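Local coordinates for protein alpha-glucosidase YIHQ (Escherichia coli, PDB 5AEG) that hydrolyses sulfoquinovosyl diacylglycerides and simple sulfoquinovosides, releasing sulfoquinovose that Escherichia coli breaks down through sulfoglycolysis, at residues 89-94 with 107-112; 302-307 with 335-340; 475-480 with 517-522. All blocks are in the same frame, centred on the assembly; numbering follows the deposited sequence.

Contact 1. Residues 89-94 with 107-112; sequences ISATLN and LQNDNL
Antiparallel strands 89-97 and 103-109 form a beta hairpin, and Thr92 pairs with Gln108 in it. Theirs is a hydrogen-bonded pair: Thr92 N gives to Gln108 O at 2.9 Å, and Gln108 N returns to Thr92 O at the same length. Ala91-Asn109 and Leu93-Leu107 are the non-hydrogen-bonded pairs beside it, and their side chains share the face opposite to Thr92 and Gln108. On that face the branched end of Leu107 spans two residues, with CD2 4.2 Å from Ala91 CB and CG 4.1 Å from Leu93 CD1. Strands 39-49 and 116-122 cover Leu107 there.

Where strand 103-109 ends, Asp110 carries the pairing on. Its backbone N binds Ser90 O (2.9 Å), while its carboxylate takes the N-H of the same residue: Ser90 N reaches Asp110 OD2 at 3.1 Å, from above the carboxylate plane. A chi1 of 51°, with CG between Asp110's own backbone N and carbonyl carbon, sets CG 3.1 Å from Ser90 O, from where OD2 can reach Ser90 N. Asp110 OD1 is bonded to His114 ND1 and also accepts from Asn111 N. Such an antiparallel hairpin, set between strands 79-85 and 221-228, fits the beta-sandwich of a galactose-mutarotase-like N-terminal domain.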
ATOM      1  N   ILE A  89     -34.804 -18.727  -9.389  1.00 33.69           N
ATOM      2  CA  ILE A  89     -33.488 -18.148  -8.988  1.00 30.84           C
ATOM      3  C   ILE A  89     -32.813 -17.715 -10.269  1.00 29.95           C
ATOM      4  O   ILE A  89     -32.656 -18.541 -11.178  1.00 28.16           O
ATOM      5  CB  ILE A  89     -32.623 -19.228  -8.262  1.00 33.14           C
ATOM      6  CG1 ILE A  89     -33.443 -19.906  -7.184  1.00 36.50           C
ATOM      7  CG2 ILE A  89     -31.326 -18.625  -7.664  1.00 38.52           C
ATOM      8  CD1 ILE A  89     -33.046 -21.364  -6.967  1.00 43.71           C
ATOM      9  N   SER A  90     -32.379 -16.459 -10.345  1.00 24.44           N
ATOM     10  CA  SER A  90     -31.768 -16.005 -11.538  1.00 26.60           C
ATOM     11  C   SER A  90     -30.833 -14.838 -11.295  1.00 27.72           C
ATOM     12  O   SER A  90     -30.879 -14.144 -10.219  1.00 26.84           O
ATOM     13  CB  SER A  90     -32.878 -15.582 -12.559  1.00 26.59           C
ATOM     14  OG  SER A  90     -33.608 -14.541 -12.029  1.00 25.59           O
ATOM     15  N   ALA A  91     -30.024 -14.578 -12.318  1.00 25.69           N
ATOM     16  CA  ALA A  91     -29.219 -13.350 -12.326  1.00 30.19           C
ATOM     17  C   ALA A  91     -28.990 -12.906 -13.778  1.00 27.56           C
ATOM     18  O   ALA A  91     -29.026 -13.736 -14.658  1.00 28.13           O
ATOM     19  CB  ALA A  91     -27.844 -13.647 -11.674  1.00 28.31           C
ATOM     20  N   THR A  92     -28.648 -11.663 -14.000  1.00 26.94           N
ATOM     21  CA  THR A  92     -28.333 -11.198 -15.380  1.00 30.38           C
ATOM     22  C   THR A  92     -26.892 -10.711 -15.462  1.00 31.46           C
ATOM     23  O   THR A  92     -26.375 -10.105 -14.514  1.00 34.24           O
ATOM     24  CB  THR A  92     -29.203 -10.036 -15.856  1.00 31.70           C
ATOM     25  OG1 THR A  92     -29.060  -9.019 -14.926  1.00 34.02           O
ATOM     26  CG2 THR A  92     -30.693 -10.418 -15.892  1.00 30.96           C
ATOM     27  N   LEU A  93     -26.250 -11.012 -16.572  1.00 27.62           N
ATOM     28  CA  LEU A  93     -24.896 -10.539 -16.857  1.00 26.63           C
ATOM     29  C   LEU A  93     -24.931  -9.804 -18.161  1.00 28.62           C
ATOM     30  O   LEU A  93     -25.274 -10.399 -19.203  1.00 31.30           O
ATOM     31  CB  LEU A  93     -23.933 -11.723 -16.947  1.00 29.99           C
ATOM     32  CG  LEU A  93     -22.506 -11.371 -17.428  1.00 30.68           C
ATOM     33  CD1 LEU A  93     -21.839 -10.477 -16.379  1.00 35.93           C
ATOM     34  CD2 LEU A  93     -21.695 -12.585 -17.741  1.00 31.69           C
ATOM     35  N   ASN A  94     -24.687  -8.510 -18.113  1.00 28.51           N
ATOM     36  CA  ASN A  94     -24.507  -7.715 -19.280  1.00 31.86           C
ATOM     37  C   ASN A  94     -23.029  -7.639 -19.663  1.00 36.57           C
ATOM     38  O   ASN A  94     -22.159  -7.341 -18.799  1.00 31.99           O
ATOM     39  CB  ASN A  94     -25.050  -6.307 -19.061  1.00 37.61           C
ATOM     40  CG  ASN A  94     -25.872  -5.855 -20.233  1.00 57.93           C
ATOM     41  OD1 ASN A  94     -27.089  -6.045 -20.211  1.00 68.01           O
ATOM     42  ND2 ASN A  94     -25.216  -5.362 -21.311  1.00 62.45           N
ATOM     43  N   LEU A 107     -23.024  -7.647 -13.414  1.00 26.69           N
ATOM     44  CA  LEU A 107     -23.795  -8.757 -12.891  1.00 29.18           C
ATOM     45  C   LEU A 107     -24.808  -8.209 -11.918  1.00 29.04           C
ATOM     46  O   LEU A 107     -24.460  -7.425 -11.030  1.00 25.49           O
ATOM     47  CB  LEU A 107     -22.867  -9.675 -12.156  1.00 36.02           C
ATOM     48  CG  LEU A 107     -22.849 -11.108 -12.484  1.00 48.48           C
ATOM     49  CD1 LEU A 107     -21.646 -11.731 -11.750  1.00 47.55           C
ATOM     50  CD2 LEU A 107     -24.184 -11.704 -12.086  1.00 51.38           C
ATOM     51  N   GLN A 108     -26.073  -8.634 -12.037  1.00 27.55           N
ATOM     52  CA  GLN A 108     -27.076  -8.267 -11.053  1.00 29.44           C
ATOM     53  C   GLN A 108     -27.958  -9.472 -10.667  1.00 26.90           C
ATOM     54  O   GLN A 108     -28.583 -10.057 -11.529  1.00 25.39           O
ATOM     55  CB  GLN A 108     -27.881  -7.069 -11.586  1.00 33.51           C
ATOM     56  CG  GLN A 108     -29.046  -6.583 -10.708  1.00 34.28           C
ATOM     57  CD  GLN A 108     -28.599  -6.094  -9.313  1.00 33.83           C
ATOM     58  OE1 GLN A 108     -27.979  -5.036  -9.171  1.00 37.92           O
ATOM     59  NE2 GLN A 108     -28.872  -6.898  -8.267  1.00 32.69           N
ATOM     60  N   ASN A 109     -27.968  -9.860  -9.388  1.00 23.67           N
ATOM     61  CA  ASN A 109     -28.725 -10.994  -8.932  1.00 25.02           C
ATOM     62  C   ASN A 109     -30.222 -10.550  -8.928  1.00 23.50           C
ATOM     63  O   ASN A 109     -30.511  -9.351  -8.786  1.00 22.79           O
ATOM     64  CB  ASN A 109     -28.321 -11.458  -7.550  1.00 25.23           C
ATOM     65  CG  ASN A 109     -26.977 -12.155  -7.544  1.00 25.17           C
ATOM     66  OD1 ASN A 109     -26.398 -12.400  -8.591  1.00 23.02           O
ATOM     67  ND2 ASN A 109     -26.476 -12.493  -6.334  1.00 26.69           N
ATOM     68  N   ASP A 110     -31.096 -11.530  -9.084  1.00 27.23           N
ATOM     69  CA  ASP A 110     -32.574 -11.332  -9.070  1.00 30.07           C
ATOM     70  C   ASP A 110     -33.071 -10.473  -7.972  1.00 31.01           C
ATOM     71  O   ASP A 110     -33.825  -9.576  -8.160  1.00 30.41           O
ATOM     72  CB  ASP A 110     -33.303 -12.712  -9.026  1.00 33.40           C
ATOM     73  CG  ASP A 110     -32.797 -13.701  -7.884  1.00 37.02           C
ATOM     74  OD1 ASP A 110     -31.840 -13.347  -7.066  1.00 34.07           O
ATOM     75  OD2 ASP A 110     -33.280 -14.909  -7.817  1.00 28.01           O
ATOM     76  N   ASN A 111     -32.635 -10.716  -6.762  1.00 33.79           N
ATOM     77  CA  ASN A 111     -32.963  -9.763  -5.694  1.00 34.43           C
ATOM     78  C   ASN A 111     -31.823  -9.581  -4.694  1.00 37.94           C
ATOM     79  O   ASN A 111     -30.899 -10.482  -4.580  1.00 32.99           O
ATOM     80  CB  ASN A 111     -34.238 -10.234  -5.012  1.00 35.77           C
ATOM     81  CG  ASN A 111     -34.071 -11.568  -4.328  1.00 40.94           C
ATOM     82  OD1 ASN A 111     -33.456 -11.674  -3.261  1.00 43.55           O
ATOM     83  ND2 ASN A 111     -34.601 -12.592  -4.923  1.00 42.72           N
ATOM     84  N   LEU A 112     -31.978  -8.492  -3.931  1.00 31.84           N
ATOM     85  CA  LEU A 112     -31.042  -8.050  -2.898  1.00 40.40           C
ATOM     86  C   LEU A 112     -30.774  -9.114  -1.869  1.00 33.16           C
ATOM     87  O   LEU A 112     -29.702  -9.097  -1.299  1.00 35.80           O
ATOM     88  CB  LEU A 112     -31.526  -6.777  -2.143  1.00 43.54           C
ATOM     89  CG  LEU A 112     -31.341  -5.373  -2.738  1.00 53.69           C
ATOM     90  CD1 LEU A 112     -31.810  -4.332  -1.712  1.00 51.31           C
ATOM     91  CD2 LEU A 112     -29.904  -5.080  -3.164  1.00 57.60           C
TER

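Contact 2. Residues 302-307 with 335-340; sequences VMWNWK and NPYVAS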
ATOM      1  N   VAL A 302       1.202   9.345  20.887  1.00 26.09           N
ATOM      2  CA  VAL A 302       0.903  10.635  20.324  1.00 28.20           C
ATOM      3  C   VAL A 302      -0.506  11.005  20.866  1.00 30.32           C
ATOM      4  O   VAL A 302      -1.366  10.130  20.981  1.00 27.38           O
ATOM      5  CB  VAL A 302       0.872  10.558  18.797  1.00 29.06           C
ATOM      6  CG1 VAL A 302       0.390  11.835  18.179  1.00 30.33           C
ATOM      7  CG2 VAL A 302       2.255  10.220  18.265  1.00 31.11           C
ATOM      8  N   MET A 303      -0.699  12.290  21.129  1.00 25.42           N
ATOM      9  CA  MET A 303      -1.972  12.849  21.539  1.00 30.00           C
ATOM     10  C   MET A 303      -2.809  13.080  20.289  1.00 26.60           C
ATOM     11  O   MET A 303      -2.443  13.875  19.370  1.00 23.11           O
ATOM     12  CB  MET A 303      -1.698  14.170  22.331  1.00 29.51           C
ATOM     13  CG  MET A 303      -2.902  15.004  22.744  1.00 43.11           C
ATOM     14  SD  MET A 303      -3.759  14.239  24.131  1.00 51.55           S
ATOM     15  CE  MET A 303      -2.541  14.273  25.436  1.00 37.22           C
ATOM     16  N   TRP A 304      -3.967  12.423  20.198  1.00 24.86           N
ATOM     17  CA  TRP A 304      -4.754  12.511  18.976  1.00 22.61           C
ATOM     18  C   TRP A 304      -5.674  13.749  18.854  1.00 26.67           C
ATOM     19  O   TRP A 304      -6.917  13.655  18.760  1.00 25.02           O
ATOM     20  CB  TRP A 304      -5.533  11.207  18.754  1.00 25.43           C
ATOM     21  CG  TRP A 304      -4.694   9.999  18.445  1.00 25.27           C
ATOM     22  CD1 TRP A 304      -3.363   9.893  18.482  1.00 23.92           C
ATOM     23  CD2 TRP A 304      -5.178   8.725  18.057  1.00 26.11           C
ATOM     24  NE1 TRP A 304      -2.960   8.602  18.196  1.00 26.45           N
ATOM     25  CE2 TRP A 304      -4.077   7.878  17.925  1.00 25.90           C
ATOM     26  CE3 TRP A 304      -6.439   8.207  17.857  1.00 29.35           C
ATOM     27  CZ2 TRP A 304      -4.205   6.553  17.546  1.00 30.93           C
ATOM     28  CZ3 TRP A 304      -6.544   6.845  17.490  1.00 30.30           C
ATOM     29  CH2 TRP A 304      -5.444   6.089  17.308  1.00 27.85           C
ATOM     30  N   ASN A 305      -5.074  14.918  18.912  1.00 26.63           N
ATOM     31  CA  ASN A 305      -5.763  16.161  18.645  1.00 26.03           C
ATOM     32  C   ASN A 305      -4.842  17.010  17.762  1.00 24.66           C
ATOM     33  O   ASN A 305      -3.804  17.437  18.217  1.00 26.82           O
ATOM     34  CB  ASN A 305      -6.093  16.874  19.972  1.00 27.72           C
ATOM     35  CG  ASN A 305      -7.121  17.991  19.769  1.00 30.04           C
ATOM     36  OD1 ASN A 305      -8.284  17.727  19.526  1.00 29.81           O
ATOM     37  ND2 ASN A 305      -6.661  19.205  19.716  1.00 32.44           N
ATOM     38  N   TRP A 306      -5.305  17.294  16.545  1.00 25.58           N
ATOM     39  CA  TRP A 306      -4.479  17.698  15.397  1.00 25.39           C
ATOM     40  C   TRP A 306      -4.296  19.228  15.343  1.00 25.79           C
ATOM     41  O   TRP A 306      -4.713  19.955  14.435  1.00 26.95           O
ATOM     42  CB  TRP A 306      -4.987  17.060  14.083  1.00 24.87           C
ATOM     43  CG  TRP A 306      -5.452  15.683  14.300  1.00 24.81           C
ATOM     44  CD1 TRP A 306      -6.699  15.188  14.046  1.00 26.53           C
ATOM     45  CD2 TRP A 306      -4.692  14.595  14.757  1.00 23.89           C
ATOM     46  NE1 TRP A 306      -6.780  13.883  14.380  1.00 23.50           N
ATOM     47  CE2 TRP A 306      -5.580  13.498  14.874  1.00 24.19           C
ATOM     48  CE3 TRP A 306      -3.371  14.457  15.211  1.00 25.05           C
ATOM     49  CZ2 TRP A 306      -5.171  12.277  15.278  1.00 25.65           C
ATOM     50  CZ3 TRP A 306      -2.966  13.222  15.625  1.00 24.98           C
ATOM     51  CH2 TRP A 306      -3.848  12.159  15.664  1.00 22.72           C
ATOM     52  N   LYS A 307      -3.533  19.656  16.350  1.00 25.02           N
ATOM     53  CA  LYS A 307      -3.146  21.028  16.485  1.00 31.57           C
ATOM     54  C   LYS A 307      -1.801  21.068  17.192  1.00 24.42           C
ATOM     55  O   LYS A 307      -1.538  20.249  18.098  1.00 27.22           O
ATOM     56  CB  LYS A 307      -4.235  21.686  17.312  1.00 37.26           C
ATOM     57  CG  LYS A 307      -4.220  23.189  17.445  1.00 49.46           C
ATOM     58  CD  LYS A 307      -5.672  23.675  17.737  1.00 59.80           C
ATOM     59  CE  LYS A 307      -6.527  22.854  18.765  1.00 63.68           C
ATOM     60  NZ  LYS A 307      -7.934  22.484  18.334  1.00 58.30           N
ATOM     61  N   ASN A 335      -4.499  11.408  11.765  1.00 23.03           N
ATOM     62  CA  ASN A 335      -5.295  10.254  11.470  1.00 21.99           C
ATOM     63  C   ASN A 335      -6.797  10.641  11.510  1.00 23.30           C
ATOM     64  O   ASN A 335      -7.082  11.794  11.885  1.00 23.59           O
ATOM     65  CB  ASN A 335      -4.881   9.075  12.292  1.00 19.69           C
ATOM     66  CG  ASN A 335      -5.350   9.085  13.706  1.00 21.55           C
ATOM     67  OD1 ASN A 335      -6.452   9.450  14.024  1.00 24.39           O
ATOM     68  ND2 ASN A 335      -4.541   8.546  14.560  1.00 19.97           N
ATOM     69  N   PRO A 336      -7.689   9.730  11.118  1.00 25.60           N
ATOM     70  CA  PRO A 336      -9.073  10.184  10.927  1.00 23.79           C
ATOM     71  C   PRO A 336      -9.926   9.924  12.170  1.00 25.73           C
ATOM     72  O   PRO A 336     -11.154   9.816  12.049  1.00 25.19           O
ATOM     73  CB  PRO A 336      -9.486   9.391   9.708  1.00 26.66           C
ATOM     74  CG  PRO A 336      -8.843   8.032   9.976  1.00 28.39           C
ATOM     75  CD  PRO A 336      -7.534   8.321  10.667  1.00 24.76           C
ATOM     76  N   TYR A 337      -9.284   9.859  13.355  1.00 24.08           N
ATOM     77  CA  TYR A 337      -9.945   9.800  14.655  1.00 26.84           C
ATOM     78  C   TYR A 337      -9.570  11.075  15.451  1.00 25.86           C
ATOM     79  O   TYR A 337      -8.640  11.814  15.079  1.00 25.19           O
ATOM     80  CB  TYR A 337      -9.504   8.618  15.477  1.00 23.97           C
ATOM     81  CG  TYR A 337      -9.571   7.250  14.794  1.00 28.75           C
ATOM     82  CD1 TYR A 337     -10.764   6.504  14.756  1.00 29.49           C
ATOM     83  CD2 TYR A 337      -8.411   6.650  14.287  1.00 27.08           C
ATOM     84  CE1 TYR A 337     -10.785   5.212  14.191  1.00 32.71           C
ATOM     85  CE2 TYR A 337      -8.438   5.428  13.673  1.00 27.06           C
ATOM     86  CZ  TYR A 337      -9.612   4.652  13.656  1.00 27.57           C
ATOM     87  OH  TYR A 337      -9.606   3.362  13.054  1.00 27.37           O
ATOM     88  N   VAL A 338     -10.319  11.312  16.514  1.00 27.28           N
ATOM     89  CA  VAL A 338     -10.105  12.495  17.360  1.00 28.19           C
ATOM     90  C   VAL A 338     -10.303  12.089  18.808  1.00 27.70           C
ATOM     91  O   VAL A 338     -11.343  11.550  19.176  1.00 30.08           O
ATOM     92  CB  VAL A 338     -10.992  13.677  16.969  1.00 28.78           C
ATOM     93  CG1 VAL A 338     -10.483  14.414  15.751  1.00 29.10           C
ATOM     94  CG2 VAL A 338     -12.451  13.282  16.760  1.00 29.38           C
ATOM     95  N   ALA A 339      -9.325  12.413  19.639  1.00 27.15           N
ATOM     96  CA  ALA A 339      -9.345  12.040  21.037  1.00 28.16           C
ATOM     97  C   ALA A 339     -10.617  12.653  21.743  1.00 26.50           C
ATOM     98  O   ALA A 339     -10.819  13.861  21.730  1.00 29.68           O
ATOM     99  CB  ALA A 339      -8.113  12.580  21.720  1.00 29.47           C
ATOM    100  N   SER A 340     -11.347  11.822  22.435  1.00 29.59           N
ATOM    101  CA  SER A 340     -12.688  12.207  22.958  1.00 34.28           C
ATOM    102  C   SER A 340     -12.635  13.293  24.031  1.00 35.30           C
ATOM    103  O   SER A 340     -13.613  14.031  24.198  1.00 43.31           O
ATOM    104  CB  SER A 340     -13.422  10.994  23.482  1.00 30.09           C
ATOM    105  OG  SER A 340     -12.699  10.495  24.555  1.00 32.36           O
TER
HETATM  106  O   HOH W   1     -10.097  15.752  19.722  1.00 30.11           O
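Trp304 O accepts from Ala339 N at 2.8 Å, a nearly straight bond with 170° at the hydrogen. Trp304 and Trp306 each centre an inverse gamma turn, and the Trp306 indole makes the second direct bond: its NE1 meets Tyr337 O at 2.9 Å, close to the ring plane. The Trp306 ring is covered near the rim on both faces, by Trp304 C and by Asn335 N.

Asn335 touches both indoles, its amide turned steeply against each. ND2 sits over the centre of the Trp304 six-membered ring, 3.4 Å above the plane, amide and ring planes 83° apart; this nitrogen also bonds Tyr333 OH. CG of Asn335 sits between its backbone N and carbonyl carbon (chi1 77°), from where OD1 accepts from Tyr337 N in an Asx turn and lies 3.3 Å from Trp306 CZ2; this bond and the one to Tyr333 OH would together hold the amide's rotation. Trp304 and Tyr337 run alongside each other in the same sense, their planes nearly parallel but slid so far that overlap is slight; the touch is Trp304 CZ3 to Tyr337 CD2 at 3.7 Å. A water bridges Asn305 OD1 and Ala339 O.

Trp304 binds the sulfolipid substrate, and Asn335 lies about 4 Å from the nucleophile Asp405, side chain to side chain, consistent with this contact forming part of the active-site wall. It joins the loop after strand 299-302 to the region following barrel strand 329-334. Helix 343-351 packs on Trp306 and Val338, strand 370-374 pairs with strand 337-339, and Phe367 of strand 364-367 meets Trp304 and Tyr337 edge-to-face.

Contact 3. Residues 475-480 with 517-522; sequences VDWSLD and SKELLL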
ATOM      1  N   VAL A 475      10.771  -5.167  13.814  1.00 17.84           N
ATOM      2  CA  VAL A 475      12.227  -4.904  13.846  1.00 17.99           C
ATOM      3  C   VAL A 475      12.984  -6.221  13.809  1.00 20.76           C
ATOM      4  O   VAL A 475      13.794  -6.516  14.691  1.00 18.86           O
ATOM      5  CB  VAL A 475      12.601  -3.984  15.040  1.00 19.20           C
ATOM      6  CG1 VAL A 475      11.978  -2.607  14.837  1.00 18.30           C
ATOM      7  CG2 VAL A 475      12.265  -4.556  16.418  1.00 21.32           C
ATOM      8  N   ASP A 476      12.720  -7.040  12.777  1.00 18.76           N
ATOM      9  CA  ASP A 476      13.273  -8.383  12.652  1.00 19.04           C
ATOM     10  C   ASP A 476      13.628  -8.628  11.237  1.00 18.85           C
ATOM     11  O   ASP A 476      13.480  -7.720  10.364  1.00 19.29           O
ATOM     12  CB  ASP A 476      12.413  -9.498  13.316  1.00 19.47           C
ATOM     13  CG  ASP A 476      11.162  -9.916  12.527  1.00 21.28           C
ATOM     14  OD1 ASP A 476      10.988  -9.613  11.292  1.00 20.99           O
ATOM     15  OD2 ASP A 476      10.328 -10.603  13.161  1.00 20.99           O
ATOM     16  N   TRP A 477      14.169  -9.812  11.010  1.00 18.30           N
ATOM     17  CA  TRP A 477      14.632 -10.263   9.699  1.00 18.76           C
ATOM     18  C   TRP A 477      13.675 -11.284   9.081  1.00 19.05           C
ATOM     19  O   TRP A 477      14.057 -12.067   8.158  1.00 18.58           O
ATOM     20  CB  TRP A 477      16.033 -10.898   9.853  1.00 19.62           C
ATOM     21  CG  TRP A 477      17.092  -9.994  10.526  1.00 21.46           C
ATOM     22  CD1 TRP A 477      17.396  -9.911  11.855  1.00 23.97           C
ATOM     23  CD2 TRP A 477      18.001  -9.081   9.853  1.00 21.45           C
ATOM     24  NE1 TRP A 477      18.399  -9.007  12.049  1.00 22.61           N
ATOM     25  CE2 TRP A 477      18.831  -8.521  10.848  1.00 21.74           C
ATOM     26  CE3 TRP A 477      18.227  -8.755   8.506  1.00 19.11           C
ATOM     27  CZ2 TRP A 477      19.875  -7.605  10.559  1.00 20.05           C
ATOM     28  CZ3 TRP A 477      19.242  -7.830   8.202  1.00 20.39           C
ATOM     29  CH2 TRP A 477      20.078  -7.271   9.238  1.00 20.54           C
ATOM     30  N   SER A 478      12.433 -11.317   9.527  1.00 18.49           N
ATOM     31  CA  SER A 478      11.524 -12.395   8.989  1.00 17.36           C
ATOM     32  C   SER A 478      11.186 -12.119   7.542  1.00 19.02           C
ATOM     33  O   SER A 478      11.123 -10.930   7.099  1.00 17.93           O
ATOM     34  CB  SER A 478      10.262 -12.511   9.820  1.00 18.92           C
ATOM     35  OG  SER A 478       9.549 -11.297   9.827  1.00 18.89           O
ATOM     36  N   LEU A 479      10.827 -13.164   6.823  1.00 19.95           N
ATOM     37  CA  LEU A 479      10.304 -13.015   5.476  1.00 20.08           C
ATOM     38  C   LEU A 479       8.947 -12.346   5.461  1.00 17.84           C
ATOM     39  O   LEU A 479       8.694 -11.468   4.619  1.00 20.70           O
ATOM     40  CB  LEU A 479      10.196 -14.384   4.801  1.00 20.49           C
ATOM     41  CG  LEU A 479      11.507 -15.044   4.419  1.00 25.17           C
ATOM     42  CD1 LEU A 479      11.272 -16.399   3.736  1.00 29.30           C
ATOM     43  CD2 LEU A 479      12.208 -14.120   3.437  1.00 26.62           C
ATOM     44  N   ASP A 480       8.044 -12.680   6.348  1.00 18.02           N
ATOM     45  CA  ASP A 480       6.658 -12.206   6.255  1.00 17.93           C
ATOM     46  C   ASP A 480       6.374 -10.877   6.953  1.00 19.97           C
ATOM     47  O   ASP A 480       5.347 -10.263   6.682  1.00 18.33           O
ATOM     48  CB  ASP A 480       5.697 -13.267   6.812  1.00 18.27           C
ATOM     49  CG  ASP A 480       5.763 -14.556   6.010  1.00 23.28           C
ATOM     50  OD1 ASP A 480       5.231 -14.576   4.927  1.00 23.04           O
ATOM     51  OD2 ASP A 480       6.376 -15.516   6.471  1.00 22.99           O
ATOM     52  N   SER A 517      18.357  -4.075  16.086  1.00 20.47           N
ATOM     53  CA  SER A 517      19.851  -4.026  16.165  1.00 22.51           C
ATOM     54  C   SER A 517      20.406  -2.892  15.273  1.00 24.61           C
ATOM     55  O   SER A 517      19.756  -2.356  14.308  1.00 19.25           O
ATOM     56  CB  SER A 517      20.417  -5.385  15.761  1.00 22.96           C
ATOM     57  OG  SER A 517      20.183  -5.630  14.390  1.00 21.28           O
ATOM     58  N   LYS A 518      21.636  -2.526  15.601  1.00 20.92           N
ATOM     59  CA  LYS A 518      22.405  -1.699  14.693  1.00 20.85           C
ATOM     60  C   LYS A 518      22.508  -2.317  13.311  1.00 17.17           C
ATOM     61  O   LYS A 518      22.341  -1.592  12.326  1.00 21.86           O
ATOM     62  CB  LYS A 518      23.815  -1.525  15.248  1.00 20.30           C
ATOM     63  CG  LYS A 518      24.751  -0.664  14.408  1.00 22.90           C
ATOM     64  CD  LYS A 518      25.992  -0.384  15.281  1.00 27.28           C
ATOM     65  CE  LYS A 518      27.189   0.033  14.431  1.00 33.91           C
ATOM     66  NZ  LYS A 518      28.401   0.251  15.359  1.00 33.44           N
ATOM     67  N   GLU A 519      22.800  -3.595  13.232  1.00 18.90           N
ATOM     68  CA  GLU A 519      22.940  -4.262  11.962  1.00 20.36           C
ATOM     69  C   GLU A 519      21.644  -4.125  11.129  1.00 19.32           C
ATOM     70  O   GLU A 519      21.719  -3.825   9.941  1.00 19.08           O
ATOM     71  CB  GLU A 519      23.295  -5.725  12.130  1.00 21.90           C
ATOM     72  CG  GLU A 519      23.551  -6.467  10.841  1.00 22.26           C
ATOM     73  CD  GLU A 519      23.624  -7.948  10.995  1.00 24.61           C
ATOM     74  OE1 GLU A 519      23.634  -8.403  12.110  1.00 26.54           O
ATOM     75  OE2 GLU A 519      23.739  -8.676   9.977  1.00 26.77           O
ATOM     76  N   LEU A 520      20.477  -4.339  11.748  1.00 17.81           N
ATOM     77  CA  LEU A 520      19.168  -4.170  11.010  1.00 17.71           C
ATOM     78  C   LEU A 520      18.981  -2.736  10.527  1.00 18.27           C
ATOM     79  O   LEU A 520      18.615  -2.517   9.373  1.00 16.80           O
ATOM     80  CB  LEU A 520      18.004  -4.685  11.863  1.00 18.22           C
ATOM     81  CG  LEU A 520      16.647  -4.634  11.147  1.00 18.60           C
ATOM     82  CD1 LEU A 520      16.701  -5.550   9.915  1.00 19.35           C
ATOM     83  CD2 LEU A 520      15.555  -5.113  12.134  1.00 19.87           C
ATOM     84  N   LEU A 521      19.258  -1.732  11.377  1.00 16.43           N
ATOM     85  CA  LEU A 521      19.136  -0.388  10.982  1.00 17.32           C
ATOM     86  C   LEU A 521      20.004  -0.083   9.754  1.00 19.14           C
ATOM     87  O   LEU A 521      19.562   0.570   8.842  1.00 18.09           O
ATOM     88  CB  LEU A 521      19.536   0.587  12.111  1.00 18.20           C
ATOM     89  CG  LEU A 521      19.288   2.051  11.861  1.00 18.08           C
ATOM     90  CD1 LEU A 521      17.768   2.350  11.718  1.00 18.81           C
ATOM     91  CD2 LEU A 521      19.817   2.906  13.015  1.00 20.38           C
ATOM     92  N   LEU A 522      21.258  -0.498   9.776  1.00 18.19           N
ATOM     93  CA  LEU A 522      22.207  -0.191   8.707  1.00 17.63           C
ATOM     94  C   LEU A 522      21.883  -0.920   7.416  1.00 17.32           C
ATOM     95  O   LEU A 522      21.935  -0.301   6.349  1.00 18.64           O
ATOM     96  CB  LEU A 522      23.661  -0.487   9.152  1.00 19.90           C
ATOM     97  CG  LEU A 522      24.112   0.281  10.412  1.00 20.18           C
ATOM     98  CD1 LEU A 522      25.620   0.227  10.537  1.00 23.32           C
ATOM     99  CD2 LEU A 522      23.680   1.697  10.523  1.00 21.06           C
TER
HETATM  100  O   HOH W   2      16.717  -6.410  15.243  1.00 22.65           O
HETATM  101  O   HOH W   3      19.210  -8.223  14.526  1.00 34.93           O
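Trp477 lays one face of its indole on Leu520, and the two side chains run antiparallel past one another. Leu520 CD1 stands 3.5 Å from the centroid of the six-membered ring and only 2° off its normal, a CH-pi contact centred on the face. Nearer the helix backbone, Leu520 CB touches Trp477 CZ2 at 3.7 Å, so the leucine covers the benzo part from its centre to one corner. CG of Leu520 is anti to its backbone N (chi1 -176°), and from CG the two methyls part to reach ring and loop: CD1 takes the ring while CD2 presses on the loop backbone, 3.3 Å from Val475 C.

The same corner of the indole also meets Glu519, whose CD lies 3.8 Å from Trp477 CZ2, obliquely to the ring; the Glu519 carboxylate has its bond elsewhere, from Gly622 N to OE2. At the pyrrole edge, Trp477 NE1 gives its hydrogen to a water in the ring plane at 2.7 Å, and that water also bonds Ser517 OG. Ser517 is the N-cap of the helix, its OG accepting from Leu520 N at 3.0 Å. A second water links Val475 O to Ser517 N. An alanine in place of Trp477 would probably leave Leu520 CD1 without the face it rests on and the cap-bound water without its indole donor.

On the loop side, Asp476 OD1 accepts from Ser478 N, closing an Asx turn, and also from Ser478 OG. The contact lies in the TIM-barrel domain, with the Val475 side chain about 8 Å from that of the substrate-binding His537. Contact 3 thus joins the loop between strand 468-469 and helix 486-495 to the first turn of helix 518-528, whose Leu521 and Leu522 pack on helix 552-567.

Followed from the N terminus, the three contacts come in series, and none nests within or crosses another. Contact 1 closes a hairpin with 12 residues between its segments, in the mutarotase-like N-terminal domain. Contact 2 then spans 27 intervening residues, including helix 316-325 and barrel strand 329-334, and contact 3 spans 36, including helix 486-495 and barrel strand 501-505; both belong to the TIM-barrel domain. Contacts 2 and 3 are about 16 Å apart at their nearest atoms, each tying a long barrel loop to a later element. Contact 1 is remote, about 27 Å from contact 2 at the nearest atoms, and lies across the chain's centre from contact 3.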